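PDB 6LCJ: alpha-galactosidase from Thermus thermophilus, which probably hydrolyses terminal alpha-galactosyl residues from galactosides, as a hexameric family GH36 glycosidase whose catalytic domain is a TIM barrel. Local coordinates for residues L232-F237 against L301-L306; A334-C339 against L349-R354. All coordinates share one frame; numbering follows the deposited sequence.

Contacts 1 and 2 pair four consecutive parallel strands of the TIM barrel, in the order 229-234, 298-303, 335-338 and 352-354, and their centres lie about 10 Å apart. The seam between them is made by strands 298-303 and 335-338, where Leu301 N probably hydrogen-bonds to Tyr335 O (2.8 Å) and Cys339 N to Leu303 O (2.9 Å). Side chains join them too: Asp304 OD1 packs against Cys339 SG at 3.1 Å, and Leu306 CD1 against Phe338 CG at 3.5 Å. Asp304, just past the end of its strand, and Arg354, the last residue of its own, lie at the C-terminal end of the barrel strands, where TIM barrels carry the active site.

Contact 1 (L232-F237 against L301-L306); sequences LWFAPF and LKLDFL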
loop_
_atom_site.group_PDB
_atom_site.type_symbol
_atom_site.label_atom_id
_atom_site.label_comp_id
_atom_site.label_asym_id
_atom_site.label_seq_id
_atom_site.Cartn_x
_atom_site.Cartn_y
_atom_site.Cartn_z
ATOM N N LEU E 232 27.519 27.678 -35.436
ATOM C CA LEU E 232 26.078 27.548 -35.266
ATOM C C LEU E 232 25.758 26.301 -34.445
ATOM O O LEU E 232 26.483 25.300 -34.486
ATOM C CB LEU E 232 25.373 27.509 -36.630
ATOM C CG LEU E 232 23.853 27.687 -36.748
ATOM C CD1 LEU E 232 23.393 29.060 -36.305
ATOM C CD2 LEU E 232 23.420 27.443 -38.189
ATOM N N TRP E 233 24.646 26.379 -33.709
ATOM C CA TRP E 233 24.190 25.377 -32.752
ATOM C C TRP E 233 22.965 24.641 -33.286
ATOM O O TRP E 233 22.020 25.273 -33.764
ATOM C CB TRP E 233 23.826 26.072 -31.428
ATOM C CG TRP E 233 23.190 25.229 -30.346
ATOM C CD1 TRP E 233 23.835 24.607 -29.313
ATOM C CD2 TRP E 233 21.794 24.952 -30.166
ATOM N NE1 TRP E 233 22.930 23.963 -28.505
ATOM C CE2 TRP E 233 21.671 24.153 -29.010
ATOM C CE3 TRP E 233 20.636 25.299 -30.868
ATOM C CZ2 TRP E 233 20.437 23.689 -28.547
ATOM C CZ3 TRP E 233 19.404 24.837 -30.399
ATOM C CH2 TRP E 233 19.322 24.040 -29.256
ATOM N N PHE E 234 22.957 23.310 -33.162
ATOM C CA PHE E 234 21.768 22.503 -33.441
ATOM C C PHE E 234 21.545 21.482 -32.331
ATOM O O PHE E 234 22.474 21.093 -31.629
ATOM C CB PHE E 234 21.871 21.728 -34.765
ATOM C CG PHE E 234 22.091 22.590 -35.957
ATOM C CD1 PHE E 234 23.378 22.922 -36.358
ATOM C CD2 PHE E 234 21.014 23.059 -36.693
ATOM C CE1 PHE E 234 23.593 23.726 -37.455
ATOM C CE2 PHE E 234 21.210 23.861 -37.805
ATOM C CZ PHE E 234 22.508 24.196 -38.189
ATOM N N ALA E 235 20.294 21.026 -32.202
ATOM C CA ALA E 235 19.931 19.834 -31.426
ATOM C C ALA E 235 19.223 18.900 -32.399
ATOM O O ALA E 235 17.991 18.769 -32.367
ATOM C CB ALA E 235 19.045 20.167 -30.223
ATOM N N PRO E 236 19.975 18.227 -33.277
ATOM C CA PRO E 236 19.362 17.687 -34.506
ATOM C C PRO E 236 18.341 16.571 -34.288
ATOM O O PRO E 236 17.420 16.443 -35.103
ATOM C CB PRO E 236 20.576 17.199 -35.317
ATOM C CG PRO E 236 21.682 17.065 -34.327
ATOM C CD PRO E 236 21.441 18.072 -33.261
ATOM N N PHE E 237 18.453 15.764 -33.230
ATOM C CA PHE E 237 17.548 14.639 -33.024
ATOM C C PHE E 237 16.500 14.899 -31.948
ATOM O O PHE E 237 15.885 13.945 -31.448
ATOM C CB PHE E 237 18.337 13.385 -32.679
ATOM C CG PHE E 237 19.288 12.984 -33.745
ATOM C CD1 PHE E 237 18.871 12.204 -34.809
ATOM C CD2 PHE E 237 20.612 13.387 -33.689
ATOM C CE1 PHE E 237 19.766 11.831 -35.797
ATOM C CE2 PHE E 237 21.488 13.031 -34.661
ATOM C CZ PHE E 237 21.083 12.245 -35.715
ATOM N N LEU E 301 30.359 23.749 -35.764
ATOM C CA LEU E 301 28.994 23.360 -35.420
ATOM C C LEU E 301 28.947 22.777 -34.018
ATOM O O LEU E 301 29.750 21.903 -33.675
ATOM C CB LEU E 301 28.442 22.348 -36.419
ATOM C CG LEU E 301 28.420 22.823 -37.870
ATOM C CD1 LEU E 301 27.916 21.698 -38.791
ATOM C CD2 LEU E 301 27.562 24.083 -37.983
ATOM N N LYS E 302 28.022 23.273 -33.210
ATOM C CA LYS E 302 27.784 22.742 -31.874
ATOM C C LYS E 302 26.535 21.875 -31.949
ATOM O O LYS E 302 25.413 22.381 -32.074
ATOM C CB LYS E 302 27.644 23.861 -30.845
ATOM C CG LYS E 302 27.474 23.387 -29.403
ATOM C CD LYS E 302 27.476 24.577 -28.437
ATOM C CE LYS E 302 27.008 24.204 -27.025
ATOM N NZ LYS E 302 26.981 25.394 -26.097
ATOM N N LEU E 303 26.742 20.571 -31.913
ATOM C CA LEU E 303 25.665 19.604 -32.015
ATOM C C LEU E 303 25.324 19.181 -30.600
ATOM O O LEU E 303 26.171 18.631 -29.891
ATOM C CB LEU E 303 26.091 18.417 -32.880
ATOM C CG LEU E 303 26.595 18.842 -34.263
ATOM C CD1 LEU E 303 27.002 17.633 -35.122
ATOM C CD2 LEU E 303 25.527 19.684 -34.972
ATOM N N ASP E 304 24.104 19.469 -30.181
ATOM C CA ASP E 304 23.729 19.405 -28.786
ATOM C C ASP E 304 22.651 18.354 -28.581
ATOM O O ASP E 304 21.994 17.923 -29.533
ATOM C CB ASP E 304 23.227 20.764 -28.303
ATOM C CG ASP E 304 23.481 21.000 -26.818
ATOM O OD1 ASP E 304 23.780 20.040 -26.057
ATOM O OD2 ASP E 304 23.369 22.179 -26.422
ATOM N N PHE E 305 22.479 17.957 -27.310
ATOM C CA PHE E 305 21.463 16.992 -26.912
ATOM C C PHE E 305 21.602 15.702 -27.698
ATOM O O PHE E 305 20.605 15.077 -28.054
ATOM C CB PHE E 305 20.051 17.563 -27.079
ATOM C CG PHE E 305 19.724 18.660 -26.115
ATOM C CD1 PHE E 305 20.211 19.946 -26.312
ATOM C CD2 PHE E 305 18.937 18.407 -25.002
ATOM C CE1 PHE E 305 19.916 20.969 -25.414
ATOM C CE2 PHE E 305 18.635 19.426 -24.096
ATOM C CZ PHE E 305 19.124 20.708 -24.305
ATOM N N LEU E 306 22.842 15.312 -27.987
ATOM C CA LEU E 306 23.100 14.147 -28.815
ATOM C C LEU E 306 22.766 12.836 -28.115
ATOM O O LEU E 306 22.715 11.796 -28.785
ATOM C CB LEU E 306 24.563 14.146 -29.260
ATOM C CG LEU E 306 25.030 15.237 -30.244
ATOM C CD1 LEU E 306 26.518 15.065 -30.524
ATOM C CD2 LEU E 306 24.242 15.178 -31.520
HETATM O O HOH W 1 20.182 16.011 -30.720
#
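Leu301 lies in register with Leu232 in the parallel pairing of strands 229-234 and 298-303, its CD2 reaching the edge of the Phe234 ring at CE1 (4.0 Å). Lys302 bonds through both backbone groups: its N donates to Leu232 O (2.8 Å), and its O accepts from Phe234 N (2.8 Å). Its extended side chain runs past the indole edge of Trp233, CD lying 3.7 Å from CD1, and ends in a salt bridge from NZ to Asp196. Leu303 returns to the face of Leu301, lying alongside Phe234, with Leu303 CD2 4.1 Å from Phe234 CD1. Asp304 N donates to Phe234 O (2.7 Å), carrying the pairing past the strand end. With CG anti to the backbone N (chi1 -151°), the carboxylate swings to the Trp233 edge, where NE1 meets the anti lone pair of OD2 at 2.8 Å, in the ring plane, with the carboxylate turned 86° to the indole. Phe305 gives its N-H to Asp304 OD1 from above the carboxylate plane, and its ring CD1 packs on Ala235 CB. Leu306 CD2 touches Pro236 CG, while water 1 bridges Asp304 O and Phe237 N. Each carboxylate oxygen of Asp304 thus accepts an N-H, which fixes the carboxylate's rotation and is likely to favour the ionised form; Lys302-Leu303-Asp304 matches the Lys-X-Asp motif that carries the nucleophile of GH36 enzymes, so Asp304 is probably that nucleophile.

Contact 2 (A334-C339 against L349-R354); sequences AYLLFC and LADGLR
Backbone hydrogen bonds set strands 335-338 and 352-354 parallel. Leu336 O accepts twice, from Gly352 N at 3.1 Å and from Asp351 N at 3.0 Å; farther along, Phe338 N donates to Gly352 O (2.7 Å) and Arg354 N to Phe338 O (2.9 Å), the latter nearly along the C=O axis. A carboxylate extends the series: Asp351 OD2 takes the N-H of Leu336 on its anti lone pair, at 2.7 Å and almost straight (176°). Salt bridges from OD2 to Arg328 and from OD1 to Arg154, with Ser156 also bonded to OD1, would offset the buried charge. Two CH-pi contacts follow: Asp351 CB sits over the centre of the Tyr335 ring, 3.5 Å from the centroid, and the methyl CB of Ala350 lies over one face of Phe338, displaced toward the rim. A leucine in place of Tyr335 would remove the ring under Asp351 CB and the hydroxyl bonded to His398, and would probably loosen the seating of Asp351 just before the strand. Packing is tight at Gly352, where a CB would clash with Tyr335 OH and Leu337 CD1. Cys339 SG lies over the guanidinium face of Arg354, 3.3 Å from NH1, while NH2 forms a salt bridge with Asp358. Helix 317-331 covers Phe338, Leu336 and Leu349 through Tyr320, Arg328 and Met324, and strands 298-303 and 398-400 flank the pair in the barrel.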
loop_
_atom_site.group_PDB
_atom_site.type_symbol
_atom_site.label_atom_id
_atom_site.label_comp_id
_atom_site.label_asym_id
_atom_site.label_seq_id
_atom_site.Cartn_x
_atom_site.Cartn_y
_atom_site.Cartn_z
ATOM N N ALA E 334 34.855 20.419 -41.310
ATOM C CA ALA E 334 34.302 21.356 -40.357
ATOM C C ALA E 334 34.559 20.855 -38.942
ATOM O O ALA E 334 34.859 19.674 -38.718
ATOM C CB ALA E 334 32.810 21.544 -40.600
ATOM N N TYR E 335 34.493 21.782 -37.987
ATOM C CA TYR E 335 34.716 21.472 -36.579
ATOM C C TYR E 335 33.386 21.080 -35.948
ATOM O O TYR E 335 32.440 21.878 -35.940
ATOM C CB TYR E 335 35.313 22.667 -35.832
ATOM C CG TYR E 335 35.921 22.296 -34.492
ATOM C CD1 TYR E 335 35.119 22.132 -33.366
ATOM C CD2 TYR E 335 37.289 22.090 -34.355
ATOM C CE1 TYR E 335 35.663 21.784 -32.144
ATOM C CE2 TYR E 335 37.839 21.740 -33.140
ATOM C CZ TYR E 335 37.021 21.589 -32.035
ATOM O OH TYR E 335 37.555 21.240 -30.820
ATOM N N LEU E 336 33.313 19.870 -35.404
ATOM C CA LEU E 336 32.119 19.435 -34.692
ATOM C C LEU E 336 32.423 19.382 -33.199
ATOM O O LEU E 336 33.336 18.662 -32.762
ATOM C CB LEU E 336 31.627 18.082 -35.202
ATOM C CG LEU E 336 31.241 18.087 -36.674
ATOM C CD1 LEU E 336 30.765 16.711 -37.082
ATOM C CD2 LEU E 336 30.192 19.158 -36.951
ATOM N N LEU E 337 31.687 20.181 -32.436
ATOM C CA LEU E 337 31.705 20.147 -30.986
ATOM C C LEU E 337 30.493 19.346 -30.537
ATOM O O LEU E 337 29.356 19.743 -30.816
ATOM C CB LEU E 337 31.658 21.559 -30.402
ATOM C CG LEU E 337 31.518 21.592 -28.872
ATOM C CD1 LEU E 337 32.804 21.129 -28.200
ATOM C CD2 LEU E 337 31.135 22.971 -28.384
ATOM N N PHE E 338 30.737 18.215 -29.868
ATOM C CA PHE E 338 29.665 17.347 -29.375
ATOM C C PHE E 338 29.259 17.770 -27.970
ATOM O O PHE E 338 30.115 17.915 -27.089
ATOM C CB PHE E 338 30.101 15.877 -29.352
ATOM C CG PHE E 338 30.051 15.186 -30.703
ATOM C CD1 PHE E 338 30.198 15.906 -31.888
ATOM C CD2 PHE E 338 29.895 13.810 -30.784
ATOM C CE1 PHE E 338 30.191 15.267 -33.115
ATOM C CE2 PHE E 338 29.879 13.163 -32.016
ATOM C CZ PHE E 338 30.027 13.893 -33.179
ATOM N N CYS E 339 27.953 17.933 -27.756
ATOM C CA CYS E 339 27.416 18.368 -26.474
ATOM C C CYS E 339 26.233 17.478 -26.098
ATOM O O CYS E 339 25.510 16.990 -26.970
ATOM C CB CYS E 339 26.991 19.870 -26.528
ATOM S SG CYS E 339 26.599 20.640 -24.878
ATOM N N LEU E 349 34.879 10.697 -33.653
ATOM C CA LEU E 349 34.014 11.494 -34.512
ATOM C C LEU E 349 34.020 12.969 -34.127
ATOM O O LEU E 349 34.149 13.835 -34.999
ATOM C CB LEU E 349 32.584 10.951 -34.464
ATOM C CG LEU E 349 32.429 9.498 -34.908
ATOM C CD1 LEU E 349 31.044 8.986 -34.601
ATOM C CD2 LEU E 349 32.773 9.338 -36.410
ATOM N N ALA E 350 33.885 13.279 -32.837
ATOM C CA ALA E 350 33.915 14.667 -32.397
ATOM C C ALA E 350 35.322 15.244 -32.497
ATOM O O ALA E 350 36.315 14.550 -32.262
ATOM C CB ALA E 350 33.417 14.789 -30.954
ATOM N N ASP E 351 35.399 16.528 -32.846
ATOM C CA ASP E 351 36.629 17.297 -32.683
ATOM C C ASP E 351 36.733 17.860 -31.273
ATOM O O ASP E 351 37.804 17.813 -30.658
ATOM C CB ASP E 351 36.684 18.447 -33.693
ATOM C CG ASP E 351 36.519 17.972 -35.122
ATOM O OD1 ASP E 351 37.454 17.329 -35.619
ATOM O OD2 ASP E 351 35.452 18.223 -35.736
ATOM N N GLY E 352 35.630 18.388 -30.760
ATOM C CA GLY E 352 35.546 18.819 -29.381
ATOM C C GLY E 352 34.375 18.131 -28.701
ATOM O O GLY E 352 33.339 17.866 -29.326
ATOM N N LEU E 353 34.555 17.827 -27.412
ATOM C CA LEU E 353 33.563 17.088 -26.640
ATOM C C LEU E 353 33.371 17.758 -25.286
ATOM O O LEU E 353 34.331 17.916 -24.528
ATOM C CB LEU E 353 33.987 15.630 -26.470
ATOM C CG LEU E 353 33.071 14.724 -25.650
ATOM C CD1 LEU E 353 31.803 14.464 -26.399
ATOM C CD2 LEU E 353 33.751 13.403 -25.302
ATOM N N ARG E 354 32.138 18.151 -24.984
ATOM C CA ARG E 354 31.815 18.634 -23.647
ATOM C C ARG E 354 31.827 17.466 -22.670
ATOM O O ARG E 354 31.262 16.410 -22.955
ATOM C CB ARG E 354 30.456 19.331 -23.650
ATOM C CG ARG E 354 30.471 20.710 -24.335
ATOM C CD ARG E 354 30.708 21.845 -23.337
ATOM N NE ARG E 354 29.914 21.610 -22.148
ATOM C CZ ARG E 354 28.670 22.047 -21.971
ATOM N NH1 ARG E 354 28.073 22.805 -22.890
ATOM N NH2 ARG E 354 28.020 21.731 -20.857
#